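Local coordinates for probable zinc protease PqqL (Escherichia coli, PDB 6OFT), which probably acts as a periplasmic zinc-dependent endopeptidase of the M16 family, this chain being the first half of the full-length protein, at residues A[49-60]-A[181-192]. Sequence-based numbering, arbitrary orientation.
Sequences ELGVAHFVEHMM and VTPAQLRQFYQR
V52, F55 and V56 pack against L186, F189 and Y190 where helix 52-59, carrying the inverted HxxEH zinc motif of M16 peptidases, crosses helix 183-192 nearly at a right angle (signed angle -93°, axes 9.7 Å apart). H54 and H58, predicted zinc ligands, and E57, the predicted proton acceptor, make no contact with helix 183-192. L186 crosses the F55 side chain roughly perpendicularly: its CD1 sits over one ring face, 4.0 Å from the F55 centroid, a CH-pi contact, while L186 CD2 lies by F55 CG. V181 CG1 approaches the same ring obliquely, and its CG2 touches V52 CG2. With CG anti to the backbone N (chi1 -177°), F189 reaches toward the start of helix 52-59, and it and V52 run past one another, antiparallel in direction; V52 CG1 lies 3.6 Å from F189 CB. The backbone N of A53 stands over one face of the F189 ring, A53 CB lies 3.7 Å from F189 CZ, and E49 OE1 meets the ring edge in plane. Replacing F189 with an alanine would probably open a gap beside V52 CG1, A53 CB and V56 CG2. V56 CG1 leans on Y190 CD1, and M60, bent at chi2 and chi3, sets its SD obliquely to the Y190 ring, 4.9 Å from the centroid, a Met-aromatic contact, with M60 CE touching Y190 CE1; the Y190 hydroxyl is hydrogen-bonded to W120 O. At the polar margin, R192 NH2 reaches E49 OE2 at 2.8 Å, a salt bridge whose hydrogen bond is weak, carboxylate and guanidinium planes 32° apart. The other oxygen, E49 OE1, accepts from E46 N, while a water donates to both E49 OE2 (2.6 Å) and Q185 O (2.7 Å).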
loop_
_atom_site.group_PDB
_atom_site.type_symbol
_atom_site.label_atom_id
_atom_site.label_comp_id
_atom_site.label_asym_id
_atom_site.label_seq_id
_atom_site.Cartn_x
_atom_site.Cartn_y
_atom_site.Cartn_z
ATOM N N GLU A 49 24.282 -2.472 -0.861
ATOM C CA GLU A 49 23.306 -3.561 -0.729
ATOM C C GLU A 49 22.028 -3.353 -1.541
ATOM O O GLU A 49 21.007 -3.956 -1.209
ATOM C CB GLU A 49 22.918 -3.750 0.752
ATOM C CG GLU A 49 24.015 -4.271 1.668
ATOM C CD GLU A 49 23.605 -4.380 3.127
ATOM O OE1 GLU A 49 22.817 -3.533 3.603
ATOM O OE2 GLU A 49 24.083 -5.315 3.804
ATOM N N LEU A 50 22.057 -2.521 -2.584
ATOM C CA LEU A 50 20.855 -2.191 -3.368
ATOM C C LEU A 50 20.244 -3.400 -4.114
ATOM O O LEU A 50 20.777 -3.859 -5.129
ATOM C CB LEU A 50 21.104 -0.998 -4.305
ATOM C CG LEU A 50 21.735 0.239 -3.625
ATOM C CD1 LEU A 50 22.057 1.316 -4.626
ATOM C CD2 LEU A 50 20.888 0.763 -2.482
ATOM N N GLY A 51 19.112 -3.876 -3.578
ATOM C CA GLY A 51 18.365 -5.030 -4.087
ATOM C C GLY A 51 18.636 -6.321 -3.331
ATOM O O GLY A 51 18.176 -7.394 -3.737
ATOM N N VAL A 52 19.382 -6.223 -2.221
ATOM C CA VAL A 52 19.764 -7.368 -1.386
ATOM C C VAL A 52 18.558 -7.895 -0.582
ATOM O O VAL A 52 18.431 -9.114 -0.458
ATOM C CB VAL A 52 21.031 -7.075 -0.526
ATOM C CG1 VAL A 52 21.209 -8.064 0.610
ATOM C CG2 VAL A 52 22.276 -7.064 -1.410
ATOM N N ALA A 53 17.654 -7.017 -0.091
ATOM C CA ALA A 53 16.456 -7.494 0.617
ATOM C C ALA A 53 15.631 -8.422 -0.295
ATOM O O ALA A 53 15.189 -9.480 0.150
ATOM C CB ALA A 53 15.598 -6.324 1.089
ATOM N N HIS A 54 15.487 -8.035 -1.582
ATOM C CA HIS A 54 14.736 -8.768 -2.612
ATOM C C HIS A 54 15.488 -10.044 -3.025
ATOM O O HIS A 54 14.858 -11.081 -3.247
ATOM C CB HIS A 54 14.419 -7.825 -3.793
ATOM C CG HIS A 54 13.783 -8.474 -4.986
ATOM N ND1 HIS A 54 14.430 -8.519 -6.207
ATOM C CD2 HIS A 54 12.575 -9.068 -5.112
ATOM C CE1 HIS A 54 13.607 -9.150 -7.030
ATOM N NE2 HIS A 54 12.483 -9.508 -6.415
ATOM N N PHE A 55 16.830 -9.970 -3.124
ATOM C CA PHE A 55 17.682 -11.119 -3.460
ATOM C C PHE A 55 17.572 -12.174 -2.329
ATOM O O PHE A 55 17.355 -13.351 -2.631
ATOM C CB PHE A 55 19.148 -10.690 -3.700
ATOM C CG PHE A 55 20.014 -11.594 -4.565
ATOM C CD1 PHE A 55 19.974 -12.980 -4.420
ATOM C CD2 PHE A 55 20.923 -11.054 -5.469
ATOM C CE1 PHE A 55 20.779 -13.811 -5.212
ATOM C CE2 PHE A 55 21.737 -11.884 -6.255
ATOM C CZ PHE A 55 21.669 -13.255 -6.115
ATOM N N VAL A 56 17.633 -11.739 -1.041
ATOM C CA VAL A 56 17.484 -12.625 0.135
ATOM C C VAL A 56 16.145 -13.405 0.066
ATOM O O VAL A 56 16.134 -14.611 0.297
ATOM C CB VAL A 56 17.670 -11.872 1.500
ATOM C CG1 VAL A 56 17.117 -12.675 2.680
ATOM C CG2 VAL A 56 19.133 -11.522 1.741
ATOM N N GLU A 57 15.038 -12.700 -0.282
ATOM C CA GLU A 57 13.683 -13.243 -0.428
ATOM C C GLU A 57 13.646 -14.425 -1.416
ATOM O O GLU A 57 13.124 -15.479 -1.083
ATOM C CB GLU A 57 12.724 -12.122 -0.853
ATOM C CG GLU A 57 11.269 -12.549 -0.998
ATOM C CD GLU A 57 10.719 -12.209 -2.367
ATOM O OE1 GLU A 57 10.408 -13.143 -3.133
ATOM O OE2 GLU A 57 10.633 -11.005 -2.689
ATOM N N HIS A 58 14.253 -14.251 -2.596
ATOM C CA HIS A 58 14.390 -15.293 -3.615
ATOM C C HIS A 58 15.212 -16.490 -3.088
ATOM O O HIS A 58 14.872 -17.642 -3.363
ATOM C CB HIS A 58 15.061 -14.705 -4.873
ATOM C CG HIS A 58 14.100 -14.015 -5.789
ATOM N ND1 HIS A 58 13.794 -14.537 -7.025
ATOM C CD2 HIS A 58 13.388 -12.878 -5.608
ATOM C CE1 HIS A 58 12.917 -13.706 -7.562
ATOM N NE2 HIS A 58 12.639 -12.694 -6.748
ATOM N N MET A 59 16.246 -16.218 -2.288
ATOM C CA MET A 59 17.121 -17.264 -1.749
ATOM C C MET A 59 16.437 -18.191 -0.739
ATOM O O MET A 59 16.989 -19.251 -0.444
ATOM C CB MET A 59 18.419 -16.676 -1.162
ATOM C CG MET A 59 19.406 -16.116 -2.197
ATOM S SD MET A 59 19.775 -17.157 -3.638
ATOM C CE MET A 59 20.319 -18.720 -2.817
ATOM N N MET A 60 15.229 -17.835 -0.243
ATOM C CA MET A 60 14.506 -18.688 0.713
ATOM C C MET A 60 13.978 -19.955 0.042
ATOM O O MET A 60 13.831 -20.998 0.685
ATOM C CB MET A 60 13.360 -17.918 1.409
ATOM C CG MET A 60 13.834 -16.803 2.344
ATOM S SD MET A 60 15.054 -17.269 3.601
ATOM C CE MET A 60 16.514 -16.571 2.873
ATOM N N VAL A 181 27.144 -9.188 -5.745
ATOM C CA VAL A 181 26.909 -9.486 -4.320
ATOM C C VAL A 181 27.296 -10.944 -3.994
ATOM O O VAL A 181 26.909 -11.869 -4.705
ATOM C CB VAL A 181 25.476 -9.091 -3.844
ATOM C CG1 VAL A 181 24.398 -10.007 -4.418
ATOM C CG2 VAL A 181 25.389 -9.008 -2.324
ATOM N N THR A 182 28.147 -11.121 -2.985
ATOM C CA THR A 182 28.636 -12.456 -2.626
ATOM C C THR A 182 27.619 -13.201 -1.772
ATOM O O THR A 182 26.863 -12.545 -1.045
ATOM C CB THR A 182 30.006 -12.386 -1.898
ATOM O OG1 THR A 182 29.827 -11.905 -0.564
ATOM C CG2 THR A 182 31.063 -11.568 -2.655
ATOM N N PRO A 183 27.662 -14.562 -1.734
ATOM C CA PRO A 183 26.771 -15.299 -0.817
ATOM C C PRO A 183 26.977 -14.887 0.647
ATOM O O PRO A 183 26.015 -14.875 1.400
ATOM C CB PRO A 183 27.155 -16.760 -1.055
ATOM C CG PRO A 183 27.703 -16.776 -2.446
ATOM C CD PRO A 183 28.488 -15.498 -2.527
ATOM N N ALA A 184 28.214 -14.502 1.029
ATOM C CA ALA A 184 28.541 -14.059 2.389
ATOM C C ALA A 184 27.871 -12.715 2.694
ATOM O O ALA A 184 27.394 -12.526 3.806
ATOM C CB ALA A 184 30.051 -13.967 2.578
ATOM N N GLN A 185 27.801 -11.800 1.703
ATOM C CA GLN A 185 27.123 -10.503 1.855
ATOM C C GLN A 185 25.590 -10.672 1.992
ATOM O O GLN A 185 24.952 -9.959 2.772
ATOM C CB GLN A 185 27.472 -9.557 0.706
ATOM C CG GLN A 185 28.878 -8.964 0.813
ATOM C CD GLN A 185 29.341 -8.254 -0.444
ATOM O OE1 GLN A 185 29.026 -8.636 -1.582
ATOM N NE2 GLN A 185 30.127 -7.205 -0.262
ATOM N N LEU A 186 25.009 -11.625 1.245
ATOM C CA LEU A 186 23.571 -11.930 1.326
ATOM C C LEU A 186 23.256 -12.507 2.701
ATOM O O LEU A 186 22.255 -12.130 3.307
ATOM C CB LEU A 186 23.158 -12.939 0.242
ATOM C CG LEU A 186 23.238 -12.476 -1.196
ATOM C CD1 LEU A 186 22.994 -13.642 -2.121
ATOM C CD2 LEU A 186 22.227 -11.353 -1.484
ATOM N N ARG A 187 24.151 -13.387 3.202
ATOM C CA ARG A 187 24.076 -14.042 4.510
ATOM C C ARG A 187 24.151 -12.986 5.606
ATOM O O ARG A 187 23.432 -13.093 6.586
ATOM C CB ARG A 187 25.253 -15.030 4.664
ATOM C CG ARG A 187 25.030 -16.171 5.653
ATOM C CD ARG A 187 26.262 -17.070 5.812
ATOM N NE ARG A 187 26.921 -17.364 4.532
ATOM C CZ ARG A 187 26.667 -18.426 3.772
ATOM N NH1 ARG A 187 25.787 -19.338 4.166
ATOM N NH2 ARG A 187 27.305 -18.593 2.619
ATOM N N GLN A 188 25.027 -11.973 5.443
ATOM C CA GLN A 188 25.202 -10.889 6.413
ATOM C C GLN A 188 23.897 -10.085 6.607
ATOM O O GLN A 188 23.500 -9.852 7.752
ATOM C CB GLN A 188 26.371 -9.991 5.977
ATOM C CG GLN A 188 26.778 -8.906 6.970
ATOM C CD GLN A 188 28.094 -8.222 6.617
ATOM O OE1 GLN A 188 28.756 -7.630 7.479
ATOM N NE2 GLN A 188 28.514 -8.279 5.350
ATOM N N PHE A 189 23.225 -9.687 5.504
ATOM C CA PHE A 189 21.953 -8.948 5.572
ATOM C C PHE A 189 20.902 -9.821 6.265
ATOM O O PHE A 189 20.231 -9.361 7.182
ATOM C CB PHE A 189 21.475 -8.556 4.159
ATOM C CG PHE A 189 20.212 -7.724 4.106
ATOM C CD1 PHE A 189 20.276 -6.338 4.020
ATOM C CD2 PHE A 189 18.956 -8.331 4.110
ATOM C CE1 PHE A 189 19.107 -5.568 3.962
ATOM C CE2 PHE A 189 17.790 -7.563 4.053
ATOM C CZ PHE A 189 17.871 -6.188 3.974
ATOM N N TYR A 190 20.791 -11.085 5.834
ATOM C CA TYR A 190 19.885 -12.085 6.394
ATOM C C TYR A 190 20.044 -12.238 7.904
ATOM O O TYR A 190 19.047 -12.171 8.620
ATOM C CB TYR A 190 20.119 -13.424 5.692
ATOM C CG TYR A 190 19.321 -14.596 6.219
ATOM C CD1 TYR A 190 17.955 -14.699 5.977
ATOM C CD2 TYR A 190 19.955 -15.668 6.845
ATOM C CE1 TYR A 190 17.231 -15.815 6.387
ATOM C CE2 TYR A 190 19.243 -16.797 7.244
ATOM C CZ TYR A 190 17.881 -16.869 7.007
ATOM O OH TYR A 190 17.169 -17.976 7.401
ATOM N N GLN A 191 21.282 -12.436 8.397
ATOM C CA GLN A 191 21.517 -12.609 9.834
ATOM C C GLN A 191 21.338 -11.292 10.624
ATOM O O GLN A 191 20.960 -11.337 11.792
ATOM C CB GLN A 191 22.865 -13.292 10.110
ATOM C CG GLN A 191 22.941 -14.691 9.484
ATOM C CD GLN A 191 24.117 -15.536 9.913
ATOM O OE1 GLN A 191 23.952 -16.690 10.317
ATOM N NE2 GLN A 191 25.330 -15.006 9.815
ATOM N N ARG A 192 21.512 -10.139 9.963
ATOM C CA ARG A 192 21.319 -8.813 10.556
ATOM C C ARG A 192 19.837 -8.534 10.847
ATOM O O ARG A 192 19.514 -8.000 11.910
ATOM C CB ARG A 192 21.871 -7.718 9.607
ATOM C CG ARG A 192 21.758 -6.274 10.131
ATOM C CD ARG A 192 22.955 -5.383 9.789
ATOM N NE ARG A 192 23.242 -5.345 8.355
ATOM C CZ ARG A 192 24.371 -5.775 7.805
ATOM N NH1 ARG A 192 25.350 -6.248 8.565
ATOM N NH2 ARG A 192 24.536 -5.721 6.494
HETATM O O HOH W 1 25.444 -7.341 2.894
#